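Local coordinates for protein probable copper-exporting P-type ATPase A (Archaeoglobus fulgidus, PDB 3FRY) that probably exports copper ions across the cell membrane at the cost of ATP, the part described being its C-terminal metal-binding domain, at residues Val20-Lys25 with Glu59-Gln64; Ala32-Val37 with Ala42-Asn47; Lys53-Val58 with Tyr63-Arg68. One frame throughout, in Å; residues are numbered along the deposited sequence.

Contact 1 of 3, residues Val20-Lys25 with Glu59-Gln64; sequences VARVKK and EAAGYQ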
# COMPACT_ATOMS: atom_id res chain seq x y z
N VAL A 20 8.19 6.95 4.87
CA VAL A 20 9.38 6.10 4.94
C VAL A 20 10.62 6.67 5.63
O VAL A 20 11.29 5.96 6.38
CB VAL A 20 9.78 5.63 3.52
CG1 VAL A 20 11.07 4.82 3.57
CG2 VAL A 20 8.67 4.79 2.94
N ALA A 21 10.93 7.93 5.36
CA ALA A 21 12.12 8.55 5.94
C ALA A 21 12.18 8.50 7.46
O ALA A 21 13.22 8.15 8.03
CB ALA A 21 12.25 10.00 5.45
N ARG A 22 11.08 8.85 8.12
CA ARG A 22 11.05 8.83 9.58
C ARG A 22 11.25 7.43 10.13
O ARG A 22 11.86 7.26 11.18
CB ARG A 22 9.74 9.38 10.14
CG ARG A 22 9.77 10.86 10.51
CD ARG A 22 8.62 11.23 11.46
NE ARG A 22 8.88 10.82 12.84
CZ ARG A 22 8.01 10.97 13.84
NH1 ARG A 22 6.82 11.51 13.64
NH2 ARG A 22 8.35 10.58 15.06
N VAL A 23 10.72 6.44 9.42
CA VAL A 23 10.87 5.06 9.87
C VAL A 23 12.35 4.68 9.82
O VAL A 23 12.88 4.11 10.77
CB VAL A 23 10.04 4.09 8.98
CG1 VAL A 23 10.35 2.63 9.36
CG2 VAL A 23 8.55 4.36 9.19
N LYS A 24 13.01 5.03 8.72
CA LYS A 24 14.43 4.75 8.58
C LYS A 24 15.21 5.39 9.72
O LYS A 24 16.04 4.73 10.36
CB LYS A 24 14.96 5.27 7.24
CG LYS A 24 16.42 4.94 7.00
CD LYS A 24 16.88 5.31 5.59
CE LYS A 24 18.30 4.82 5.35
NZ LYS A 24 18.75 4.99 3.94
N LYS A 25 14.94 6.67 9.97
CA LYS A 25 15.61 7.43 11.02
C LYS A 25 15.36 6.84 12.41
O LYS A 25 16.29 6.71 13.20
CB LYS A 25 15.14 8.89 11.02
CG LYS A 25 15.61 9.70 9.83
CD LYS A 25 15.15 11.16 9.96
CE LYS A 25 15.81 12.05 8.92
NZ LYS A 25 15.49 11.61 7.53
N GLU A 59 6.93 1.93 16.14
CA GLU A 59 5.60 2.24 16.68
C GLU A 59 5.56 3.70 17.13
O GLU A 59 4.58 4.40 16.88
CB GLU A 59 5.28 1.31 17.85
CG GLU A 59 5.39 -0.17 17.50
CD GLU A 59 5.01 -1.08 18.66
OE1 GLU A 59 5.48 -0.84 19.79
OE2 GLU A 59 4.26 -2.05 18.43
N ALA A 60 6.62 4.15 17.80
CA ALA A 60 6.69 5.53 18.28
C ALA A 60 6.66 6.52 17.12
O ALA A 60 6.19 7.65 17.27
CB ALA A 60 7.96 5.72 19.10
N ALA A 61 7.17 6.11 15.96
CA ALA A 61 7.17 6.97 14.78
C ALA A 61 5.76 7.03 14.21
O ALA A 61 5.48 7.80 13.30
CB ALA A 61 8.14 6.45 13.72
N GLY A 62 4.89 6.18 14.74
CA GLY A 62 3.51 6.16 14.29
C GLY A 62 3.06 4.98 13.45
O GLY A 62 1.99 5.02 12.85
N TYR A 63 3.85 3.91 13.41
CA TYR A 63 3.47 2.75 12.61
C TYR A 63 3.54 1.44 13.38
O TYR A 63 3.65 1.44 14.61
CB TYR A 63 4.36 2.68 11.36
CG TYR A 63 4.46 4.02 10.67
CD1 TYR A 63 5.48 4.91 11.00
CD2 TYR A 63 3.48 4.43 9.75
CE1 TYR A 63 5.52 6.19 10.45
CE2 TYR A 63 3.51 5.72 9.20
CZ TYR A 63 4.54 6.59 9.56
OH TYR A 63 4.58 7.88 9.04
N GLN A 64 3.44 0.33 12.67
CA GLN A 64 3.51 -0.97 13.32
C GLN A 64 4.56 -1.81 12.63
O GLN A 64 4.71 -1.76 11.41
CB GLN A 64 2.16 -1.69 13.26
CG GLN A 64 2.14 -2.98 14.06
CD GLN A 64 2.59 -2.78 15.50
OE1 GLN A 64 3.77 -2.49 15.77
NE2 GLN A 64 1.66 -2.94 16.44
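The guanidinium of Arg22 spreads over the backbone of Ala61: Ala61 CA lies over one face, 3.8 Å from Arg22 NH2, and Ala61 O stands above the plane toward the rim of the group. The second flat group, the ring of Tyr63, meets the CG2 methyl of Val23 obliquely. Both contacts join helix 20-29 to the end of helix 51-60 and the turn that follows it, in a heavy-metal-associated domain whose ferredoxin-like fold packs the two helices on one face of an antiparallel sheet, completed here by a strand of the second subunit. Helix 51-60 finishes in a Schellman motif: Gly62 N reaches back to Glu59 O at 2.8 Å, and Gly62 takes a positive phi of 108°. A CB at this position would be jammed against the preceding carbonyl oxygen, which explains the glycine.

Ala61, just before that turn, points its methyl at helix 20-29, and its small size lets Val23 CA come within 6.4 Å of Ala61 CA. Arg22 suits the outer margin, because its aliphatic chain, bent at chi3 (78°), can lay the charged group along the turn while staying near solvent. Val23 belongs to the buried side; a branched, compact residue fills the space between helix and ring, and Leu14 of the second subunit also packs on it. Tyr63 touches Cys19 as well, which is joined to Cys16 in a disulfide here; in related domains the equivalent cysteine pair binds copper, so the ring probably lies beside the metal-binding loop. With Val23 CG1 anti to the backbone N (chi1 173°), CG2 is the branch turned to the tyrosine. It spans one bond of the ring, 3.6 Å from Tyr63 CD1 and 3.8 Å from Tyr63 CE1.

Contact 2 of 3, residues Ala32-Val37 with Ala42-Asn47; sequences AKVEKV and AVVAGN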
# COMPACT_ATOMS: atom_id res chain seq x y z
N ALA A 32 19.80 0.25 14.78
CA ALA A 32 19.89 -0.66 13.64
C ALA A 32 20.54 0.03 12.44
O ALA A 32 20.48 1.25 12.31
CB ALA A 32 18.50 -1.16 13.27
N LYS A 33 21.16 -0.76 11.58
CA LYS A 33 21.78 -0.24 10.37
C LYS A 33 20.79 -0.62 9.27
O LYS A 33 20.62 -1.80 8.96
CB LYS A 33 23.14 -0.90 10.12
CG LYS A 33 23.93 -0.30 8.97
CD LYS A 33 25.36 -0.84 8.94
CE LYS A 33 26.14 -0.28 7.76
NZ LYS A 33 25.52 -0.64 6.46
N VAL A 34 20.13 0.38 8.70
CA VAL A 34 19.11 0.13 7.70
C VAL A 34 19.69 -0.18 6.33
O VAL A 34 20.49 0.58 5.80
CB VAL A 34 18.16 1.33 7.59
CG1 VAL A 34 17.03 1.02 6.64
CG2 VAL A 34 17.63 1.68 8.98
N GLU A 35 19.28 -1.31 5.77
CA GLU A 35 19.74 -1.74 4.45
C GLU A 35 18.68 -1.34 3.43
O GLU A 35 18.99 -0.90 2.33
CB GLU A 35 19.90 -3.26 4.40
CG GLU A 35 20.48 -3.90 5.65
CD GLU A 35 21.99 -4.03 5.63
OE1 GLU A 35 22.68 -2.98 5.58
OE2 GLU A 35 22.49 -5.18 5.67
N LYS A 36 17.42 -1.50 3.82
CA LYS A 36 16.32 -1.17 2.93
C LYS A 36 15.01 -0.98 3.67
O LYS A 36 14.72 -1.69 4.65
CB LYS A 36 16.16 -2.28 1.88
CG LYS A 36 14.95 -2.15 0.98
CD LYS A 36 14.87 -3.32 0.02
CE LYS A 36 13.59 -3.29 -0.79
NZ LYS A 36 13.54 -4.40 -1.79
N VAL A 37 14.22 -0.02 3.22
CA VAL A 37 12.91 0.24 3.80
C VAL A 37 11.97 0.69 2.69
O VAL A 37 12.33 1.54 1.87
CB VAL A 37 12.97 1.33 4.90
CG1 VAL A 37 13.50 2.63 4.32
CG2 VAL A 37 11.57 1.54 5.49
N ALA A 42 11.15 -3.35 6.45
CA ALA A 42 12.38 -2.69 6.79
C ALA A 42 13.38 -3.83 6.96
O ALA A 42 13.13 -4.77 7.71
CB ALA A 42 12.23 -1.91 8.08
N VAL A 43 14.48 -3.76 6.23
CA VAL A 43 15.51 -4.78 6.33
C VAL A 43 16.69 -4.06 6.96
O VAL A 43 17.14 -3.03 6.45
CB VAL A 43 15.89 -5.33 4.93
CG1 VAL A 43 16.97 -6.40 5.06
CG2 VAL A 43 14.64 -5.92 4.27
N VAL A 44 17.17 -4.58 8.08
CA VAL A 44 18.29 -3.96 8.77
C VAL A 44 19.33 -4.95 9.22
O VAL A 44 19.11 -6.16 9.23
CB VAL A 44 17.84 -3.21 10.05
CG1 VAL A 44 16.67 -2.27 9.75
CG2 VAL A 44 17.45 -4.21 11.14
N ALA A 45 20.50 -4.41 9.57
CA ALA A 45 21.57 -5.21 10.12
C ALA A 45 21.39 -4.83 11.58
O ALA A 45 21.49 -3.66 11.93
CB ALA A 45 22.93 -4.74 9.61
N GLY A 46 21.09 -5.81 12.43
CA GLY A 46 20.88 -5.50 13.83
C GLY A 46 21.15 -6.65 14.78
O GLY A 46 21.53 -7.74 14.38
N ASN A 47 20.94 -6.38 16.07
CA ASN A 47 21.13 -7.38 17.12
C ASN A 47 19.77 -7.92 17.52
O ASN A 47 18.88 -7.14 17.87
CB ASN A 47 21.82 -6.73 18.32
CG ASN A 47 23.17 -6.14 17.98
OD1 ASN A 47 24.10 -6.86 17.58
ND2 ASN A 47 23.31 -4.83 18.12
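Val43 O is gripped by two backbone donors, Glu35 N at 2.8 Å and Lys36 N at 3.1 Å. Lys36 N sits in the carbonyl plane on a lone pair, whereas Glu35 N is tilted from it by 16°. Two successive residues facing one partner make a classic beta bulge in the antiparallel hairpin of strands 33-37 and 41-47. Beyond it, Val43 N returns a nearly straight bond to Lys36 O (2.6 Å, 175°), and on the other flank Lys33 and Ala45 form a second hydrogen-bonded pair.

Val34, Val37, Ala42 and Val44 share the face turned to helix 20-29, where apolar side chains suit a covered sheet. Val44 serves two neighbours: its CG2, set between the backbone N and the carbonyl carbon (the other branch has chi1 -50°), meets Ala32 CB at 3.9 Å, while CG1 lies 4.1 Å from Val34 CG2. Lys33, Lys36, Val43 and Ala45 occupy the opposite face. At the bulge, Glu35 CG, held beside its backbone N by chi1, passes 3.8 Å from Val44 CA; the bend at chi2 brings the carboxylate near Ala45 CB, and it makes a long salt bridge with Lys33. A strand of the second subunit continues the sheet beyond Val43 and Val44. The bulge thus leaves neither the Glu35 nor the Lys36 amide without an acceptor, since one carbonyl serves both.

Contact 3 of 3, residues Lys53-Val58 with Tyr63-Arg68; sequences KYIKAV and YQAKLR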
# COMPACT_ATOMS: atom_id res chain seq x y z
N LYS A 53 13.47 -3.19 20.68
CA LYS A 53 13.80 -1.78 20.68
C LYS A 53 13.51 -1.20 19.29
O LYS A 53 12.95 -0.12 19.17
CB LYS A 53 15.27 -1.60 21.05
CG LYS A 53 15.76 -0.18 21.15
CD LYS A 53 17.22 -0.16 21.59
CE LYS A 53 17.76 1.26 21.72
NZ LYS A 53 19.16 1.26 22.23
N TYR A 54 13.88 -1.95 18.25
CA TYR A 54 13.64 -1.48 16.89
C TYR A 54 12.15 -1.38 16.61
O TYR A 54 11.68 -0.45 15.97
CB TYR A 54 14.25 -2.43 15.86
CG TYR A 54 15.71 -2.76 16.04
CD1 TYR A 54 16.58 -1.88 16.70
CD2 TYR A 54 16.24 -3.94 15.52
CE1 TYR A 54 17.94 -2.20 16.85
CE2 TYR A 54 17.58 -4.27 15.66
CZ TYR A 54 18.43 -3.40 16.32
OH TYR A 54 19.75 -3.75 16.43
N ILE A 55 11.39 -2.36 17.10
CA ILE A 55 9.96 -2.39 16.89
C ILE A 55 9.26 -1.24 17.59
O ILE A 55 8.37 -0.61 17.02
CB ILE A 55 9.34 -3.74 17.34
CG1 ILE A 55 9.73 -4.83 16.34
CG2 ILE A 55 7.82 -3.63 17.45
CD1 ILE A 55 9.26 -6.24 16.72
N LYS A 56 9.68 -0.94 18.82
CA LYS A 56 9.08 0.15 19.56
C LYS A 56 9.38 1.51 18.93
O LYS A 56 8.59 2.44 19.04
CB LYS A 56 9.56 0.14 21.02
CG LYS A 56 8.99 -1.00 21.84
CD LYS A 56 9.30 -0.85 23.32
CE LYS A 56 8.72 -2.01 24.13
NZ LYS A 56 7.23 -2.12 23.99
N ALA A 57 10.53 1.61 18.27
CA ALA A 57 10.90 2.87 17.61
C ALA A 57 9.98 3.09 16.41
O ALA A 57 9.58 4.21 16.12
CB ALA A 57 12.36 2.82 17.16
N VAL A 58 9.65 2.01 15.70
CA VAL A 58 8.76 2.14 14.56
C VAL A 58 7.36 2.52 15.03
O VAL A 58 6.68 3.34 14.41
CB VAL A 58 8.68 0.83 13.75
CG1 VAL A 58 7.68 0.98 12.61
CG2 VAL A 58 10.06 0.47 13.19
N TYR A 63 3.85 3.91 13.41
CA TYR A 63 3.47 2.75 12.61
C TYR A 63 3.54 1.44 13.38
O TYR A 63 3.65 1.44 14.61
CB TYR A 63 4.36 2.68 11.36
CG TYR A 63 4.46 4.02 10.67
CD1 TYR A 63 5.48 4.91 11.00
CD2 TYR A 63 3.48 4.43 9.75
CE1 TYR A 63 5.52 6.19 10.45
CE2 TYR A 63 3.51 5.72 9.20
CZ TYR A 63 4.54 6.59 9.56
OH TYR A 63 4.58 7.88 9.04
N GLN A 64 3.44 0.33 12.67
CA GLN A 64 3.51 -0.97 13.32
C GLN A 64 4.56 -1.81 12.63
O GLN A 64 4.71 -1.76 11.41
CB GLN A 64 2.16 -1.69 13.26
CG GLN A 64 2.14 -2.98 14.06
CD GLN A 64 2.59 -2.78 15.50
OE1 GLN A 64 3.77 -2.49 15.77
NE2 GLN A 64 1.66 -2.94 16.44
N ALA A 65 5.31 -2.57 13.42
CA ALA A 65 6.35 -3.43 12.90
C ALA A 65 6.25 -4.78 13.58
O ALA A 65 5.92 -4.87 14.76
CB ALA A 65 7.73 -2.82 13.15
N LYS A 66 6.55 -5.83 12.83
CA LYS A 66 6.49 -7.18 13.34
C LYS A 66 7.65 -7.96 12.76
O LYS A 66 7.98 -7.79 11.59
CB LYS A 66 5.16 -7.82 12.91
CG LYS A 66 4.74 -9.05 13.68
CD LYS A 66 3.30 -9.42 13.33
CE LYS A 66 2.33 -8.28 13.64
NZ LYS A 66 0.93 -8.56 13.20
N LEU A 67 8.28 -8.79 13.57
CA LEU A 67 9.39 -9.60 13.09
C LEU A 67 8.82 -10.61 12.09
O LEU A 67 7.75 -11.17 12.31
CB LEU A 67 10.07 -10.34 14.25
CG LEU A 67 11.27 -11.23 13.89
CD1 LEU A 67 12.42 -10.38 13.35
CD2 LEU A 67 11.70 -12.00 15.15
N ARG A 68 9.53 -10.81 10.99
CA ARG A 68 9.07 -11.75 9.97
C ARG A 68 8.95 -13.16 10.54
O ARG A 68 9.87 -13.66 11.19
CB ARG A 68 10.04 -11.74 8.78
CG ARG A 68 9.59 -12.57 7.59
CD ARG A 68 10.64 -12.53 6.48
NE ARG A 68 11.96 -12.87 7.01
CZ ARG A 68 13.07 -12.95 6.27
NH1 ARG A 68 13.03 -12.71 4.96
NH2 ARG A 68 14.23 -13.25 6.85
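Helix 53-58 and strand 64-67 run nearly antiparallel, at 159°, the axes of these short segments approaching to 7.1 Å. Where the chain turns from one to the other, Tyr63 N donates to Val58 O (3.1 Å), closing the helix end; the same oxygen lies at the edge of the Tyr63 ring, near its plane.

Val58 carries the largest share of the packing from the helix. Its CB is 3.8 Å from Ala65 CB, and both methyl branches lean on that same alanine, whose small side chain allows so broad a residue between helix and strand. Val58 CG1, anti to the backbone N (chi1 177°), also reaches Tyr63 CB at 3.9 Å, the two side chains crossing at about a right angle. One turn earlier, Ile55 covers the strand farther along: CG2 rests 3.5 Å from Ala65 O, and the extended chain carries CD1 to 4.2 Å from Leu67 N. With an alanine in place of Ile55, the Ala65 carbonyl and the Leu67 backbone would probably lose their apolar cover from the helix, and a gap would open there.

Gln64 to Leu67 pair with an antiparallel strand of the second subunit, while Val58 also packs on Leu27 of the other helix. Strand 64-67 is therefore fixed to its own helix chiefly by apolar contact, which is compatible with its backbone pairing with the strand of the second subunit.

In the fold
Along the chain, contact 2 is nested within the loop closed by contact 1, and contact 3 follows contact 2, overlapping contact 1 at Tyr63 and Gln64. The centres of contacts 1 and 3 are about 9 Å apart, those of 2 and 3 about 11 Å, and those of 1 and 2 about 13 Å. Helix 51-60 serves contacts 1 and 3. Val20 and Val23 meet Val37, joining contact 1 to the hairpin, and Asn47 N probably hydrogen-bonds to Tyr54 OH, joining contacts 2 and 3. All three touch the second subunit, whose first strand lies paired between 41-47 and 64-67, as in a ferredoxin-like sheet, in keeping with a domain-swapped dimer.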